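Local coordinates for protein N-formylglutamate amidohydrolase (Ralstonia eutropha, PDB 2Q7S) that binds a zinc ion and probably acts as a hydrolase of the N-formylglutamate amidohydrolase family, at residues Gly98-Pro103 and Glu136-Ile141; Asp209-Glu214 and Thr276-Arg281. All coordinates share one frame; numbering follows the deposited sequence.

Interaction 1. Residues Gly98-Pro103 and Glu136-Ile141; sequences GPWPTP and EVQRRI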
ATOM      1  N   GLY A  98       4.669  15.761  24.769  1.00 29.01           N
ATOM      2  CA  GLY A  98       3.958  14.942  25.741  1.00 28.31           C
ATOM      3  C   GLY A  98       4.079  13.435  25.558  1.00 28.62           C
ATOM      4  O   GLY A  98       4.504  12.945  24.501  1.00 27.03           O
ATOM      5  N   PRO A  99       3.635  12.681  26.573  1.00 27.96           N
ATOM      6  CA  PRO A  99       3.731  11.228  26.577  1.00 27.51           C
ATOM      7  C   PRO A  99       2.476  10.553  25.968  1.00 23.49           C
ATOM      8  O   PRO A  99       1.338  11.008  26.164  1.00 21.01           O
ATOM      9  CB  PRO A  99       3.840  10.917  28.064  1.00 28.06           C
ATOM     10  CG  PRO A  99       2.877  11.938  28.684  1.00 31.23           C
ATOM     11  CD  PRO A  99       2.934  13.171  27.779  1.00 30.72           C
ATOM     12  N   TRP A 100       2.690   9.463  25.243  1.00 20.00           N
ATOM     13  CA  TRP A 100       1.599   8.732  24.616  1.00 16.11           C
ATOM     14  C   TRP A 100       0.945   7.861  25.690  1.00 16.48           C
ATOM     15  O   TRP A 100       1.641   7.371  26.578  1.00 16.01           O
ATOM     16  CB  TRP A 100       2.157   7.871  23.506  1.00 14.06           C
ATOM     17  CG  TRP A 100       1.166   7.331  22.563  1.00 12.40           C
ATOM     18  CD1 TRP A 100       0.840   6.015  22.400  1.00  9.08           C
ATOM     19  CD2 TRP A 100       0.374   8.061  21.619  1.00 12.06           C
ATOM     20  NE1 TRP A 100      -0.065   5.879  21.408  1.00  8.48           N
ATOM     21  CE2 TRP A 100      -0.398   7.112  20.918  1.00  6.94           C
ATOM     22  CE3 TRP A 100       0.249   9.414  21.285  1.00 12.51           C
ATOM     23  CZ2 TRP A 100      -1.288   7.469  19.916  1.00 11.30           C
ATOM     24  CZ3 TRP A 100      -0.617   9.766  20.244  1.00  5.70           C
ATOM     25  CH2 TRP A 100      -1.382   8.821  19.600  1.00 11.77           C
ATOM     26  N   PRO A 101      -0.394   7.713  25.657  1.00 14.73           N
ATOM     27  CA  PRO A 101      -1.068   7.010  26.748  1.00 14.68           C
ATOM     28  C   PRO A 101      -0.750   5.515  26.924  1.00 16.37           C
ATOM     29  O   PRO A 101      -0.998   4.956  27.999  1.00 15.92           O
ATOM     30  CB  PRO A 101      -2.552   7.203  26.415  1.00 15.31           C
ATOM     31  CG  PRO A 101      -2.606   7.499  25.007  1.00 21.37           C
ATOM     32  CD  PRO A 101      -1.366   8.269  24.708  1.00 17.55           C
ATOM     33  N   THR A 102      -0.264   4.897  25.851  1.00 16.50           N
ATOM     34  CA  THR A 102      -0.009   3.462  25.750  1.00 15.43           C
ATOM     35  C   THR A 102       1.404   3.216  25.228  1.00 14.41           C
ATOM     36  O   THR A 102       2.080   4.158  24.747  1.00 10.76           O
ATOM     37  CB  THR A 102      -1.039   2.802  24.769  1.00 17.33           C
ATOM     38  OG1 THR A 102      -1.109   3.557  23.564  1.00 15.00           O
ATOM     39  CG2 THR A 102      -2.463   2.758  25.401  1.00 14.03           C
ATOM     40  N   PRO A 103       1.890   1.958  25.363  1.00 16.56           N
ATOM     41  CA  PRO A 103       3.219   1.613  24.870  1.00 14.95           C
ATOM     42  C   PRO A 103       3.394   1.819  23.369  1.00 15.16           C
ATOM     43  O   PRO A 103       2.495   1.489  22.557  1.00 15.18           O
ATOM     44  CB  PRO A 103       3.353   0.121  25.224  1.00 15.87           C
ATOM     45  CG  PRO A 103       2.327  -0.146  26.197  1.00 16.20           C
ATOM     46  CD  PRO A 103       1.243   0.809  26.029  1.00 12.41           C
ATOM     47  N   GLU A 136      -3.109  15.980  18.577  1.00 14.67           N
ATOM     48  CA  GLU A 136      -3.086  16.170  17.152  1.00 14.31           C
ATOM     49  C   GLU A 136      -2.927  14.840  16.396  1.00 13.54           C
ATOM     50  O   GLU A 136      -3.613  14.564  15.396  1.00  9.34           O
ATOM     51  CB  GLU A 136      -1.999  17.207  16.823  1.00 15.28           C
ATOM     52  CG  GLU A 136      -1.124  16.943  15.676  1.00 23.64           C
ATOM     53  CD  GLU A 136      -0.147  18.097  15.422  1.00 24.61           C
ATOM     54  OE1 GLU A 136       0.289  18.768  16.406  1.00 32.91           O
ATOM     55  OE2 GLU A 136       0.167  18.302  14.224  1.00 36.36           O
ATOM     56  N   VAL A 137      -2.055  13.982  16.906  1.00 11.54           N
ATOM     57  CA  VAL A 137      -1.838  12.717  16.310  1.00 11.28           C
ATOM     58  C   VAL A 137      -3.069  11.831  16.556  1.00 11.86           C
ATOM     59  O   VAL A 137      -3.544  11.158  15.659  1.00 12.33           O
ATOM     60  CB  VAL A 137      -0.515  12.110  16.868  1.00 11.99           C
ATOM     61  CG1 VAL A 137      -0.352  10.619  16.488  1.00  9.81           C
ATOM     62  CG2 VAL A 137       0.659  12.965  16.345  1.00 11.47           C
ATOM     63  N   GLN A 138      -3.645  11.902  17.749  1.00 11.23           N
ATOM     64  CA  GLN A 138      -4.837  11.136  18.009  1.00 10.96           C
ATOM     65  C   GLN A 138      -5.927  11.490  16.994  1.00 12.54           C
ATOM     66  O   GLN A 138      -6.599  10.611  16.506  1.00 11.07           O
ATOM     67  CB  GLN A 138      -5.305  11.349  19.440  1.00  9.13           C
ATOM     68  CG  GLN A 138      -4.455  10.573  20.482  1.00 13.31           C
ATOM     69  CD  GLN A 138      -4.789  10.966  21.888  1.00 12.06           C
ATOM     70  OE1 GLN A 138      -5.279  12.069  22.115  1.00 12.69           O
ATOM     71  NE2 GLN A 138      -4.536  10.062  22.861  1.00  9.13           N
ATOM     72  N   ARG A 139      -6.086  12.775  16.661  1.00 13.34           N
ATOM     73  CA  ARG A 139      -7.126  13.213  15.740  1.00 14.35           C
ATOM     74  C   ARG A 139      -6.884  12.741  14.325  1.00 14.93           C
ATOM     75  O   ARG A 139      -7.822  12.284  13.629  1.00 16.56           O
ATOM     76  CB  ARG A 139      -7.327  14.730  15.844  1.00 13.12           C
ATOM     77  CG  ARG A 139      -8.017  15.113  17.140  1.00 18.32           C
ATOM     78  CD  ARG A 139      -8.527  16.543  17.111  1.00 21.02           C
ATOM     79  NE  ARG A 139      -7.433  17.499  17.158  1.00 21.01           N
ATOM     80  CZ  ARG A 139      -6.936  18.035  18.267  1.00 22.35           C
ATOM     81  NH1 ARG A 139      -7.443  17.722  19.455  1.00 22.11           N
ATOM     82  NH2 ARG A 139      -5.927  18.891  18.176  1.00 21.99           N
ATOM     83  N   ARG A 140      -5.619  12.774  13.886  1.00 16.54           N
ATOM     84  CA  ARG A 140      -5.263  12.107  12.620  1.00 15.17           C
ATOM     85  C   ARG A 140      -5.726  10.668  12.624  1.00 14.50           C
ATOM     86  O   ARG A 140      -6.343  10.196  11.644  1.00 15.80           O
ATOM     87  CB  ARG A 140      -3.734  12.135  12.293  1.00 12.25           C
ATOM     88  CG  ARG A 140      -3.221  13.539  12.146  1.00 16.50           C
ATOM     89  CD  ARG A 140      -1.838  13.584  11.615  1.00 15.15           C
ATOM     90  NE  ARG A 140      -1.274  14.936  11.705  1.00 19.91           N
ATOM     91  CZ  ARG A 140      -0.100  15.269  11.184  1.00 17.51           C
ATOM     92  NH1 ARG A 140       0.611  14.349  10.549  1.00 15.13           N
ATOM     93  NH2 ARG A 140       0.376  16.496  11.324  1.00 19.56           N
ATOM     94  N   ILE A 141      -5.385   9.957  13.684  1.00 14.46           N
ATOM     95  CA  ILE A 141      -5.742   8.541  13.775  1.00 15.35           C
ATOM     96  C   ILE A 141      -7.250   8.350  13.671  1.00 14.19           C
ATOM     97  O   ILE A 141      -7.682   7.538  12.892  1.00 11.47           O
ATOM     98  CB  ILE A 141      -5.203   7.853  15.054  1.00 16.26           C
ATOM     99  CG1 ILE A 141      -3.678   7.733  15.004  1.00 13.58           C
ATOM    100  CG2 ILE A 141      -5.830   6.432  15.197  1.00 13.07           C
ATOM    101  CD1 ILE A 141      -2.979   7.429  16.339  1.00 13.26           C
TER
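Trp100 reaches from its loop onto the flank of helix 134-163, meeting Val137, Gln138 and Ile141, and illustrates how a single large side chain can carry a loop-to-helix contact in which no hydrogen bond crosses. The path starts at CB, with CG anti to the backbone N (chi1 -165°). The indole also packs against its own loop: CD of Pro101 lies 3.4 Å above the Trp100 ring plane, offset toward the rim, and Thr102 O sits in plane at the edge. Contact with the helix begins on the six-membered ring. Trp100 CZ3 is 3.9 Å from Val137 CG1, with Gln138 CG equally near. At the far corner, Trp100 CH2 comes to 3.6 Å from Gln138 CG and has Val137 CG1 close by, both approaching obliquely. Ile141 CD1, arriving tip to tip near the ring plane, lies 3.9 Å from Trp100 CH2 and about as near CZ2. The helical repeat explains this grouping, since positions 137, 138 and 141 share one side of the helix. Strands 96-97 and 132-133 pair in parallel; the loop leaves the first, the helix follows the second, and Trp100 packs the loop back on the first turns of the helix. The indole also touches Val134 one turn earlier and Ile91 of another loop. Gln138 has CG anti to its carbonyl carbon (chi1 -76°), and its extended chain slides past Trp100 in the opposite direction, the amide and ring planes 56° apart. Its amide NE2 then meets Pro101 CG tip to tip at 3.9 Å.

Interaction 2. Residues Asp209-Glu214 and Thr276-Arg281; sequences DLVERE and TLLTLR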
ATOM      1  N   ASP A 209       3.309 -17.341  -7.356  1.00 14.73           N
ATOM      2  CA  ASP A 209       3.877 -17.957  -8.560  1.00 16.56           C
ATOM      3  C   ASP A 209       3.163 -17.397  -9.793  1.00 15.93           C
ATOM      4  O   ASP A 209       3.809 -17.043 -10.773  1.00 13.48           O
ATOM      5  CB  ASP A 209       3.675 -19.489  -8.580  1.00 15.71           C
ATOM      6  CG  ASP A 209       4.625 -20.258  -7.639  1.00 25.58           C
ATOM      7  OD1 ASP A 209       5.561 -19.682  -7.034  1.00 28.53           O
ATOM      8  OD2 ASP A 209       4.418 -21.486  -7.517  1.00 26.46           O
ATOM      9  N   LEU A 210       1.830 -17.346  -9.716  1.00 15.74           N
ATOM     10  CA  LEU A 210       0.978 -16.776 -10.780  1.00 17.53           C
ATOM     11  C   LEU A 210       1.395 -15.351 -11.106  1.00 15.51           C
ATOM     12  O   LEU A 210       1.704 -15.048 -12.243  1.00 14.56           O
ATOM     13  CB  LEU A 210      -0.516 -16.827 -10.396  1.00 17.19           C
ATOM     14  CG  LEU A 210      -1.601 -16.444 -11.429  1.00 21.01           C
ATOM     15  CD1 LEU A 210      -1.281 -16.914 -12.862  1.00 17.40           C
ATOM     16  CD2 LEU A 210      -2.908 -17.050 -11.005  1.00 17.23           C
ATOM     17  N   VAL A 211       1.429 -14.484 -10.106  1.00 15.23           N
ATOM     18  CA  VAL A 211       1.711 -13.066 -10.352  1.00 16.66           C
ATOM     19  C   VAL A 211       3.117 -12.884 -10.942  1.00 17.46           C
ATOM     20  O   VAL A 211       3.308 -12.170 -11.935  1.00 17.24           O
ATOM     21  CB  VAL A 211       1.532 -12.203  -9.059  1.00 18.09           C
ATOM     22  CG1 VAL A 211       2.061 -10.794  -9.275  1.00 15.47           C
ATOM     23  CG2 VAL A 211       0.039 -12.196  -8.597  1.00 16.00           C
ATOM     24  N   GLU A 212       4.093 -13.554 -10.342  1.00 15.52           N
ATOM     25  CA  GLU A 212       5.466 -13.490 -10.835  1.00 15.98           C
ATOM     26  C   GLU A 212       5.578 -13.905 -12.322  1.00 14.31           C
ATOM     27  O   GLU A 212       6.215 -13.252 -13.112  1.00 14.91           O
ATOM     28  CB  GLU A 212       6.342 -14.398  -9.962  1.00 14.19           C
ATOM     29  CG  GLU A 212       7.791 -14.503 -10.382  1.00  7.66           C
ATOM     30  CD  GLU A 212       8.553 -15.421  -9.434  1.00 17.92           C
ATOM     31  OE1 GLU A 212       8.385 -16.638  -9.603  1.00 24.53           O
ATOM     32  OE2 GLU A 212       9.251 -14.934  -8.505  1.00 21.70           O
ATOM     33  N   ARG A 213       5.009 -15.057 -12.647  1.00 18.03           N
ATOM     34  CA  ARG A 213       5.069 -15.646 -13.988  1.00 17.40           C
ATOM     35  C   ARG A 213       4.360 -14.757 -15.008  1.00 16.72           C
ATOM     36  O   ARG A 213       4.895 -14.467 -16.073  1.00 14.30           O
ATOM     37  CB  ARG A 213       4.431 -17.040 -13.964  1.00 17.44           C
ATOM     38  CG  ARG A 213       4.259 -17.713 -15.337  1.00 18.14           C
ATOM     39  CD  ARG A 213       3.821 -19.171 -15.199  1.00 24.46           C
ATOM     40  NE  ARG A 213       2.531 -19.343 -14.498  1.00 38.03           N
ATOM     41  CZ  ARG A 213       2.350 -19.927 -13.297  1.00 45.40           C
ATOM     42  NH1 ARG A 213       3.377 -20.438 -12.591  1.00 46.05           N
ATOM     43  NH2 ARG A 213       1.117 -20.010 -12.786  1.00 44.01           N
ATOM     44  N   GLU A 214       3.158 -14.313 -14.684  1.00 14.20           N
ATOM     45  CA  GLU A 214       2.400 -13.430 -15.604  1.00 13.91           C
ATOM     46  C   GLU A 214       3.169 -12.127 -15.888  1.00 13.98           C
ATOM     47  O   GLU A 214       3.290 -11.730 -17.025  1.00 12.23           O
ATOM     48  CB  GLU A 214       0.998 -13.146 -15.049  1.00 14.49           C
ATOM     49  CG  GLU A 214       0.095 -14.399 -15.049  1.00 19.83           C
ATOM     50  CD  GLU A 214      -0.331 -14.810 -16.455  1.00 25.45           C
ATOM     51  OE1 GLU A 214      -0.578 -13.893 -17.267  1.00 18.76           O
ATOM     52  OE2 GLU A 214      -0.391 -16.038 -16.750  1.00 27.18           O
ATOM     53  N   THR A 276      -4.577  -4.770 -15.740  1.00 15.46           N
ATOM     54  CA  THR A 276      -5.919  -5.239 -15.999  1.00 12.84           C
ATOM     55  C   THR A 276      -5.950  -6.706 -16.399  1.00 12.96           C
ATOM     56  O   THR A 276      -6.747  -7.493 -15.899  1.00 12.06           O
ATOM     57  CB  THR A 276      -6.610  -4.378 -17.057  1.00 13.22           C
ATOM     58  OG1 THR A 276      -6.836  -3.080 -16.498  1.00 15.74           O
ATOM     59  CG2 THR A 276      -7.896  -4.964 -17.422  1.00 14.23           C
ATOM     60  N   LEU A 277      -5.106  -7.060 -17.361  1.00 13.86           N
ATOM     61  CA  LEU A 277      -4.960  -8.446 -17.782  0.50 12.73           C
ATOM     62  C   LEU A 277      -4.439  -9.337 -16.646  1.00 11.50           C
ATOM     63  O   LEU A 277      -4.893 -10.478 -16.510  1.00 15.82           O
ATOM     64  CB  LEU A 277      -4.061  -8.554 -19.022  0.50 13.43           C
ATOM     65  CG  LEU A 277      -4.604  -8.309 -20.444  0.50 13.25           C
ATOM     66  CD1 LEU A 277      -5.308  -9.515 -21.042  0.50  7.84           C
ATOM     67  CD2 LEU A 277      -5.499  -7.112 -20.532  0.50 15.26           C
ATOM     68  N   LEU A 278      -3.526  -8.843 -15.821  1.00 10.37           N
ATOM     69  CA  LEU A 278      -3.016  -9.635 -14.691  1.00 11.94           C
ATOM     70  C   LEU A 278      -4.170  -9.852 -13.686  1.00 14.81           C
ATOM     71  O   LEU A 278      -4.346 -10.940 -13.151  1.00 14.15           O
ATOM     72  CB  LEU A 278      -1.845  -8.922 -13.980  1.00 14.48           C
ATOM     73  CG  LEU A 278      -1.484  -9.513 -12.612  1.00 13.95           C
ATOM     74  CD1 LEU A 278      -0.875 -10.898 -12.803  1.00 12.93           C
ATOM     75  CD2 LEU A 278      -0.584  -8.543 -11.779  1.00 17.46           C
ATOM     76  N   THR A 279      -4.996  -8.830 -13.505  1.00 14.39           N
ATOM     77  CA  THR A 279      -6.080  -8.842 -12.490  1.00 15.30           C
ATOM     78  C   THR A 279      -7.164  -9.829 -12.878  1.00 11.30           C
ATOM     79  O   THR A 279      -7.753 -10.482 -12.037  1.00 15.46           O
ATOM     80  CB  THR A 279      -6.626  -7.371 -12.214  1.00 16.52           C
ATOM     81  OG1 THR A 279      -5.584  -6.544 -11.664  1.00 22.33           O
ATOM     82  CG2 THR A 279      -7.749  -7.358 -11.194  1.00 15.11           C
ATOM     83  N   LEU A 280      -7.455  -9.909 -14.181  1.00 16.60           N
ATOM     84  CA  LEU A 280      -8.411 -10.840 -14.700  1.00 14.63           C
ATOM     85  C   LEU A 280      -7.896 -12.247 -14.390  1.00 13.32           C
ATOM     86  O   LEU A 280      -8.634 -13.124 -13.907  1.00 11.76           O
ATOM     87  CB  LEU A 280      -8.614 -10.633 -16.219  1.00 15.36           C
ATOM     88  CG  LEU A 280      -9.671 -11.471 -16.935  1.00 18.86           C
ATOM     89  CD1 LEU A 280     -11.040 -11.422 -16.189  1.00 20.24           C
ATOM     90  CD2 LEU A 280      -9.842 -11.021 -18.404  1.00 19.36           C
ATOM     91  N   ARG A 281      -6.618 -12.467 -14.638  1.00 11.29           N
ATOM     92  CA  ARG A 281      -6.039 -13.767 -14.326  1.00 14.48           C
ATOM     93  C   ARG A 281      -6.094 -14.133 -12.826  1.00 15.22           C
ATOM     94  O   ARG A 281      -6.337 -15.277 -12.465  1.00 15.80           O
ATOM     95  CB  ARG A 281      -4.612 -13.795 -14.833  1.00 14.83           C
ATOM     96  CG  ARG A 281      -3.974 -15.156 -14.729  1.00 30.01           C
ATOM     97  CD  ARG A 281      -4.620 -16.189 -15.665  1.00 29.60           C
ATOM     98  NE  ARG A 281      -4.070 -17.486 -15.315  1.00 31.56           N
ATOM     99  CZ  ARG A 281      -4.496 -18.254 -14.318  1.00 31.87           C
ATOM    100  NH1 ARG A 281      -5.531 -17.892 -13.550  1.00 24.18           N
ATOM    101  NH2 ARG A 281      -3.869 -19.405 -14.087  1.00 31.35           N
TER
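Leu210 and Glu214 of one helix face Leu278 and Arg281 of another in a roughly antiparallel packing, a worked case of a helix pair in which the aliphatic parts of Glu214 and Arg281 pack with leucines, their charged ends near but not bonded to each other. The axes of the two short segments approach to 10.5 Å, and their directions lie 150° apart. Among the apolar contacts, Leu278 CD1 comes to 3.7 Å from Glu214 CB and also nears Val211 CA, while Val211 CG1 and Leu278 CD2 touch more loosely at 4.3 Å. Aliphatic and flat groups meet at Arg281, whose CG is anti to the backbone N (chi1 -172°): Leu210 CD1 is 3.7 Å from Arg281 CG and lies 3.5 Å above the guanidinium plane, offset toward the rim. Leu210 CD2 adds a contact to Arg281 NH1. The opposite charges come near each other without forming a salt bridge: Glu214 OE2 stays 4.2 Å from Arg281 NE, and the carboxylate and guanidinium planes are 65° apart. Further along helix 267-289, Tyr285 meets Leu210 and Ile282 meets Val211. Trp62, from a loop, touches Leu278, while on the other helix Asp209 and Glu212 form salt bridges with Arg224 of the edge strand 222-224.

Followed from the N terminus, the chain reaches the loop after strand 96-97, and interaction 1 closes when helix 134-163 begins, 33 residues on. The chain then enters strand 166-174, the central strand of the seven-stranded mixed sheet, before interaction 2 opens on helix 205-217. That second closure is longer: 61 residues, including strands 222-224 and 244-252, intervene before helix 267-289 packs back. The two closures are in series, neither nested nor crossed. Interactions 1 and 2 lie on opposite sides of the chain's centre, and the centres of interactions 1 and 2 are about 41 Å apart. One joins a peripheral loop to a long helix; the other pairs two helices, bringing the C-terminal one alongside 205-217.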